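Local coordinates for Spermidine/putrescine ABC transporter, periplasmic binding protein (Treponema pallidum, PDB 2V84), which probably binds polyamines such as spermidine and putrescine, serving as the periplasmic receptor of an ABC transporter, at residues A[33-38]-A[286-291]; A[42-47]-A[276-281]. One frame throughout, in Å; residues are numbered along the deposited sequence.

Contact 1: A[33-38]-A[286-291]; sequences TYYTPT and AEFLDT
Tyr-35 meets Phe-288 twice, once through its backbone and once through its ring. Its carbonyl O lies near the plane of the Phe-288 ring, 3.2 Å from CE1, an approach that sets a partial negative charge against the positive rim of the aromatic. The tyrosine ring follows to the same rim: with CG anti to the backbone N (chi1 -155°) it sits beside its own carbonyl carbon, and its CE1 comes 3.9 Å from Phe-288 CZ. The two rings form an offset edge-to-face pair, Phe-288 supplying the edge, with centroids 5.8 Å apart and planes at 62°. A hydrogen bond between Tyr-35 OH and Asp-258 OD2 restrains the ring from its phenol end. Pro-37, at the N-cap position of helix 38-48, completes the row by placing CD at the phenylalanine edge, 3.8 Å from CD1. Farther round the pyrrolidine, CG rests 3.6 Å from Thr-291 OG1. That hydroxyl spends its proton on Glu-287 O (2.8 Å from OG1), and toward the proline the oxygen makes only van der Waals contact. In this periplasmic solute-binding-protein fold, helix 282-292 is thus docked against the loop after strand 26-32. A bound MES, probably from the crystallisation liquor, lies about 4 Å from the Tyr-35 side chain at the nearest atoms and may mark a pocket. Apolar and aromatic packing joins the segments, perhaps with a minor carbonyl-to-rim attraction; the hydroxyl bonds of Thr-291, within its own helix, and of Tyr-35, to Asp-258, do not bridge them.

Contact 2: A[42-47]-A[276-281]; sequences KKFEQQ and INFFLE
The helical bond from Gln-47 N to Lys-43 O, 2.8 Å long, joins two residues whose side chains both border the ring of Phe-278. This phenylalanine carries the contact from the 276-281 segment. Its CG stands anti to the backbone N (chi1 171°), which sends the ring out from the end of helix 269-279 onto the surface of helix 38-48, so that two helices of the solute-binding-protein fold pack together. There Phe-44 lies over one face: its CB is 3.9 Å from the ring centroid and only 12° off the normal, a well-centred CH-pi contact. Its ring then turns an edge to the same phenylalanine, with CD1 3.7 Å from Phe-278 CG; the edge-to-face pair has centroids 5.4 Å apart and planes at 72°. The rim of Phe-278 is occupied as well. Lys-43 lays its CB 3.7 Å from CZ, near the ring plane, while its chain runs on and NZ pairs with Glu-287 in a salt bridge. Gln-47, its chain extended, passes Phe-278 in the opposite sense and brings OE1 to 3.5 Å from CE2, in the plane of the ring, where the amide oxygen faces the electropositive C-H edge. Phe-44 is further packed against Phe-275 and against Val-52 of strand 51-57, and Phe-278 meets the ring of His-284, so the pair belongs to a larger aromatic and aliphatic layer. No hydrogen bond crosses between the segments. The chemistry is graded instead: aromatic and apolar contact where the two phenylalanines are buried, then the CB of Lys-43 and a glutamine oxygen from exposed residues, whose polar ends turn to Glu-287 (NZ) and to the C-H rim (OE1).

Both contacts anchor the same part of the fold, helix 38-48 and the loop leading into it, to two helices that follow each other in the chain, 269-279 and 282-292. Contact 2 is nested within the long chain loop that contact 1 closes. Contact 1 is the more buried: its centre lies about 14 Å from the centre of the chain, that of contact 2 about 22 Å. It uses a loop carbonyl and a proline; contact 2 joins helices, and two of its four touching residues are exposed, against one of four in contact 1. The packing is continuous: Phe-288 CG lies 3.4 Å from Phe-279 CZ, and the Lys-43 to Glu-287 salt bridge ties the two sites together by charge.

Contact 1: A[33-38]-A[286-291]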
loop_
_atom_site.group_PDB
_atom_site.type_symbol
_atom_site.label_atom_id
_atom_site.label_comp_id
_atom_site.label_asym_id
_atom_site.label_seq_id
_atom_site.Cartn_x
_atom_site.Cartn_y
_atom_site.Cartn_z
ATOM N N THR A 33 6.097 -9.958 0.198
ATOM C CA THR A 33 5.937 -11.171 0.979
ATOM C C THR A 33 4.502 -11.274 1.435
ATOM O O THR A 33 3.929 -10.302 1.934
ATOM C CB THR A 33 6.911 -11.199 2.209
ATOM O OG1 THR A 33 8.163 -10.581 1.861
ATOM C CG2 THR A 33 7.166 -12.636 2.659
ATOM N N TYR A 34 3.915 -12.447 1.223
ATOM C CA TYR A 34 2.550 -12.782 1.652
ATOM C C TYR A 34 1.417 -12.110 0.870
ATOM O O TYR A 34 0.269 -12.487 1.036
ATOM C CB TYR A 34 2.343 -12.578 3.178
ATOM C CG TYR A 34 3.492 -13.070 4.057
ATOM C CD1 TYR A 34 3.950 -14.390 3.973
ATOM C CD2 TYR A 34 4.107 -12.217 4.982
ATOM C CE1 TYR A 34 5.010 -14.847 4.773
ATOM C CE2 TYR A 34 5.170 -12.668 5.790
ATOM C CZ TYR A 34 5.610 -13.987 5.675
ATOM O OH TYR A 34 6.647 -14.451 6.463
ATOM N N TYR A 35 1.742 -11.131 0.023
ATOM C CA TYR A 35 0.725 -10.283 -0.658
ATOM C C TYR A 35 -0.194 -11.036 -1.636
ATOM O O TYR A 35 -1.407 -10.782 -1.695
ATOM C CB TYR A 35 1.407 -9.107 -1.353
ATOM C CG TYR A 35 0.533 -7.897 -1.573
ATOM C CD1 TYR A 35 -0.626 -7.692 -0.822
ATOM C CD2 TYR A 35 0.882 -6.952 -2.528
ATOM C CE1 TYR A 35 -1.427 -6.557 -1.030
ATOM C CE2 TYR A 35 0.106 -5.834 -2.753
ATOM C CZ TYR A 35 -1.042 -5.633 -2.012
ATOM O OH TYR A 35 -1.772 -4.495 -2.223
ATOM N N THR A 36 0.378 -11.986 -2.371
ATOM C CA THR A 36 -0.413 -13.007 -3.048
ATOM C C THR A 36 -0.593 -14.241 -2.127
ATOM O O THR A 36 0.371 -14.975 -1.880
ATOM C CB THR A 36 0.211 -13.419 -4.399
ATOM O OG1 THR A 36 0.600 -12.255 -5.137
ATOM C CG2 THR A 36 -0.787 -14.198 -5.205
ATOM N N PRO A 37 -1.819 -14.457 -1.605
ATOM C CA PRO A 37 -2.090 -15.564 -0.684
ATOM C C PRO A 37 -1.755 -16.918 -1.312
ATOM O O PRO A 37 -2.329 -17.274 -2.358
ATOM C CB PRO A 37 -3.601 -15.467 -0.459
ATOM C CG PRO A 37 -3.936 -14.047 -0.744
ATOM C CD PRO A 37 -3.035 -13.667 -1.870
ATOM N N THR A 38 -0.848 -17.666 -0.677
ATOM C CA THR A 38 -0.391 -18.957 -1.204
ATOM C C THR A 38 -1.558 -19.852 -1.597
ATOM O O THR A 38 -1.437 -20.648 -2.528
ATOM C CB THR A 38 0.505 -19.727 -0.208
ATOM O OG1 THR A 38 -0.129 -19.746 1.071
ATOM C CG2 THR A 38 1.881 -19.084 -0.084
ATOM N N ALA A 286 -12.137 -12.099 -3.752
ATOM C CA ALA A 286 -12.700 -12.060 -2.407
ATOM C C ALA A 286 -11.848 -12.853 -1.420
ATOM O O ALA A 286 -11.658 -12.413 -0.298
ATOM C CB ALA A 286 -14.111 -12.543 -2.401
ATOM N N GLU A 287 -11.320 -14.004 -1.842
ATOM C CA GLU A 287 -10.396 -14.772 -0.996
ATOM C C GLU A 287 -9.116 -13.992 -0.679
ATOM O O GLU A 287 -8.572 -14.093 0.433
ATOM C CB GLU A 287 -10.081 -16.146 -1.618
ATOM C CG GLU A 287 -8.970 -16.937 -0.911
ATOM C CD GLU A 287 -8.682 -18.274 -1.572
ATOM O OE1 GLU A 287 -9.617 -18.867 -2.126
ATOM O OE2 GLU A 287 -7.525 -18.742 -1.536
ATOM N N PHE A 288 -8.645 -13.206 -1.650
ATOM C CA PHE A 288 -7.525 -12.296 -1.444
ATOM C C PHE A 288 -7.858 -11.252 -0.373
ATOM O O PHE A 288 -7.085 -11.053 0.567
ATOM C CB PHE A 288 -7.128 -11.612 -2.759
ATOM C CG PHE A 288 -6.300 -10.357 -2.568
ATOM C CD1 PHE A 288 -5.022 -10.412 -2.008
ATOM C CD2 PHE A 288 -6.805 -9.118 -2.947
ATOM C CE1 PHE A 288 -4.274 -9.268 -1.822
ATOM C CE2 PHE A 288 -6.051 -7.955 -2.764
ATOM C CZ PHE A 288 -4.786 -8.034 -2.200
ATOM N N LEU A 289 -9.006 -10.592 -0.508
ATOM C CA LEU A 289 -9.386 -9.533 0.423
ATOM C C LEU A 289 -9.572 -10.054 1.836
ATOM O O LEU A 289 -9.135 -9.424 2.802
ATOM C CB LEU A 289 -10.659 -8.838 -0.048
ATOM C CG LEU A 289 -10.576 -8.157 -1.411
ATOM C CD1 LEU A 289 -11.979 -7.761 -1.853
ATOM C CD2 LEU A 289 -9.620 -6.946 -1.424
ATOM N N ASP A 290 -10.199 -11.222 1.935
ATOM C CA ASP A 290 -10.520 -11.852 3.219
ATOM C C ASP A 290 -9.268 -12.281 3.968
ATOM O O ASP A 290 -9.290 -12.407 5.199
ATOM C CB ASP A 290 -11.367 -13.092 2.986
ATOM C CG ASP A 290 -12.814 -12.781 2.689
ATOM O OD1 ASP A 290 -13.241 -11.615 2.769
ATOM O OD2 ASP A 290 -13.544 -13.738 2.377
ATOM N N THR A 291 -8.198 -12.561 3.222
ATOM C CA THR A 291 -6.926 -12.963 3.799
ATOM C C THR A 291 -6.409 -11.868 4.725
ATOM O O THR A 291 -5.799 -12.182 5.749
ATOM C CB THR A 291 -5.875 -13.305 2.712
ATOM O OG1 THR A 291 -6.267 -14.497 2.017
ATOM C CG2 THR A 291 -4.488 -13.547 3.321
#

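Contact 2: A[42-47]-A[276-281]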
loop_
_atom_site.group_PDB
_atom_site.type_symbol
_atom_site.label_atom_id
_atom_site.label_comp_id
_atom_site.label_asym_id
_atom_site.label_seq_id
_atom_site.Cartn_x
_atom_site.Cartn_y
_atom_site.Cartn_z
ATOM N N LYS A 42 -1.668 -21.893 -5.121
ATOM C CA LYS A 42 -1.931 -23.329 -5.246
ATOM C C LYS A 42 -3.075 -23.606 -6.220
ATOM O O LYS A 42 -3.001 -24.542 -7.011
ATOM C CB LYS A 42 -2.284 -23.972 -3.881
ATOM C CG LYS A 42 -1.515 -23.473 -2.646
ATOM C CD LYS A 42 -0.624 -24.561 -2.005
ATOM C CE LYS A 42 0.859 -24.405 -2.392
ATOM N NZ LYS A 42 1.063 -23.857 -3.793
ATOM N N LYS A 43 -4.129 -22.795 -6.152
ATOM C CA LYS A 43 -5.312 -22.968 -6.995
ATOM C C LYS A 43 -5.010 -22.720 -8.455
ATOM O O LYS A 43 -5.476 -23.457 -9.314
ATOM C CB LYS A 43 -6.464 -22.075 -6.524
ATOM C CG LYS A 43 -7.267 -22.686 -5.399
ATOM C CD LYS A 43 -8.059 -21.665 -4.613
ATOM C CE LYS A 43 -8.417 -22.237 -3.250
ATOM N NZ LYS A 43 -9.678 -21.678 -2.705
ATOM N N PHE A 44 -4.234 -21.674 -8.729
ATOM C CA PHE A 44 -3.804 -21.353 -10.090
ATOM C C PHE A 44 -2.913 -22.471 -10.608
ATOM O O PHE A 44 -2.987 -22.840 -11.780
ATOM C CB PHE A 44 -3.052 -20.019 -10.093
ATOM C CG PHE A 44 -2.561 -19.584 -11.449
ATOM C CD1 PHE A 44 -3.427 -18.987 -12.359
ATOM C CD2 PHE A 44 -1.224 -19.741 -11.803
ATOM C CE1 PHE A 44 -2.979 -18.560 -13.599
ATOM C CE2 PHE A 44 -0.769 -19.317 -13.065
ATOM C CZ PHE A 44 -1.660 -18.723 -13.957
ATOM N N GLU A 45 -2.087 -23.011 -9.718
ATOM C CA GLU A 45 -1.205 -24.119 -10.052
ATOM C C GLU A 45 -2.008 -25.374 -10.372
ATOM O O GLU A 45 -1.729 -26.063 -11.355
ATOM C CB GLU A 45 -0.233 -24.397 -8.903
ATOM C CG GLU A 45 0.988 -23.491 -8.891
ATOM C CD GLU A 45 1.916 -23.781 -7.729
ATOM O OE1 GLU A 45 1.449 -24.351 -6.720
ATOM O OE2 GLU A 45 3.114 -23.439 -7.823
ATOM N N GLN A 46 -3.007 -25.673 -9.545
ATOM C CA GLN A 46 -3.835 -26.844 -9.779
ATOM C C GLN A 46 -4.722 -26.674 -11.012
ATOM O O GLN A 46 -4.871 -27.608 -11.798
ATOM C CB GLN A 46 -4.663 -27.208 -8.542
ATOM C CG GLN A 46 -4.735 -28.706 -8.331
ATOM C CD GLN A 46 -6.094 -29.189 -7.859
ATOM O OE1 GLN A 46 -6.656 -28.671 -6.891
ATOM N NE2 GLN A 46 -6.625 -30.197 -8.541
ATOM N N GLN A 47 -5.283 -25.482 -11.201
ATOM C CA GLN A 47 -6.174 -25.234 -12.336
ATOM C C GLN A 47 -5.464 -25.356 -13.685
ATOM O O GLN A 47 -5.956 -26.036 -14.585
ATOM C CB GLN A 47 -6.870 -23.874 -12.224
ATOM C CG GLN A 47 -7.682 -23.490 -13.465
ATOM C CD GLN A 47 -8.683 -22.384 -13.197
ATOM O OE1 GLN A 47 -8.757 -21.852 -12.093
ATOM N NE2 GLN A 47 -9.476 -22.049 -14.203
ATOM N N ILE A 276 -3.412 -12.651 -13.834
ATOM C CA ILE A 276 -4.149 -11.431 -13.518
ATOM C C ILE A 276 -5.652 -11.686 -13.675
ATOM O O ILE A 276 -6.464 -11.271 -12.840
ATOM C CB ILE A 276 -3.718 -10.248 -14.466
ATOM C CG1 ILE A 276 -2.204 -9.971 -14.321
ATOM C CG2 ILE A 276 -4.552 -8.984 -14.196
ATOM C CD1 ILE A 276 -1.646 -8.994 -15.377
ATOM N N ASN A 277 -6.007 -12.357 -14.772
ATOM C CA ASN A 277 -7.384 -12.740 -15.024
ATOM C C ASN A 277 -7.938 -13.640 -13.900
ATOM O O ASN A 277 -9.055 -13.443 -13.454
ATOM C CB ASN A 277 -7.517 -13.407 -16.401
ATOM C CG ASN A 277 -8.951 -13.453 -16.880
ATOM O OD1 ASN A 277 -9.614 -12.426 -16.949
ATOM N ND2 ASN A 277 -9.438 -14.650 -17.210
ATOM N N PHE A 278 -7.134 -14.598 -13.434
ATOM C CA PHE A 278 -7.508 -15.517 -12.347
ATOM C C PHE A 278 -7.718 -14.747 -11.027
ATOM O O PHE A 278 -8.705 -14.940 -10.315
ATOM C CB PHE A 278 -6.404 -16.579 -12.205
ATOM C CG PHE A 278 -6.534 -17.473 -10.995
ATOM C CD1 PHE A 278 -5.953 -17.112 -9.770
ATOM C CD2 PHE A 278 -7.163 -18.713 -11.097
ATOM C CE1 PHE A 278 -6.049 -17.965 -8.646
ATOM C CE2 PHE A 278 -7.259 -19.573 -9.980
ATOM C CZ PHE A 278 -6.700 -19.194 -8.764
ATOM N N PHE A 279 -6.792 -13.857 -10.727
ATOM C CA PHE A 279 -6.806 -13.107 -9.465
ATOM C C PHE A 279 -8.051 -12.225 -9.364
ATOM O O PHE A 279 -8.614 -12.028 -8.281
ATOM C CB PHE A 279 -5.525 -12.282 -9.395
ATOM C CG PHE A 279 -5.235 -11.705 -8.051
ATOM C CD1 PHE A 279 -4.640 -12.483 -7.052
ATOM C CD2 PHE A 279 -5.522 -10.367 -7.792
ATOM C CE1 PHE A 279 -4.358 -11.925 -5.792
ATOM C CE2 PHE A 279 -5.229 -9.799 -6.545
ATOM C CZ PHE A 279 -4.654 -10.594 -5.545
ATOM N N LEU A 280 -8.484 -11.711 -10.517
ATOM C CA LEU A 280 -9.670 -10.859 -10.598
ATOM C C LEU A 280 -10.999 -11.620 -10.743
ATOM O O LEU A 280 -12.045 -10.990 -10.866
ATOM C CB LEU A 280 -9.541 -9.838 -11.730
ATOM C CG LEU A 280 -8.468 -8.746 -11.559
ATOM C CD1 LEU A 280 -8.426 -7.886 -12.814
ATOM C CD2 LEU A 280 -8.678 -7.902 -10.319
ATOM N N GLU A 281 -10.955 -12.951 -10.745
ATOM C CA GLU A 281 -12.178 -13.742 -10.608
ATOM C C GLU A 281 -12.785 -13.410 -9.242
ATOM O O GLU A 281 -12.066 -13.415 -8.258
ATOM C CB GLU A 281 -11.870 -15.234 -10.709
ATOM C CG GLU A 281 -13.012 -16.067 -11.259
ATOM C CD GLU A 281 -13.317 -15.801 -12.727
ATOM O OE1 GLU A 281 -12.475 -16.160 -13.600
ATOM O OE2 GLU A 281 -14.424 -15.270 -13.007
#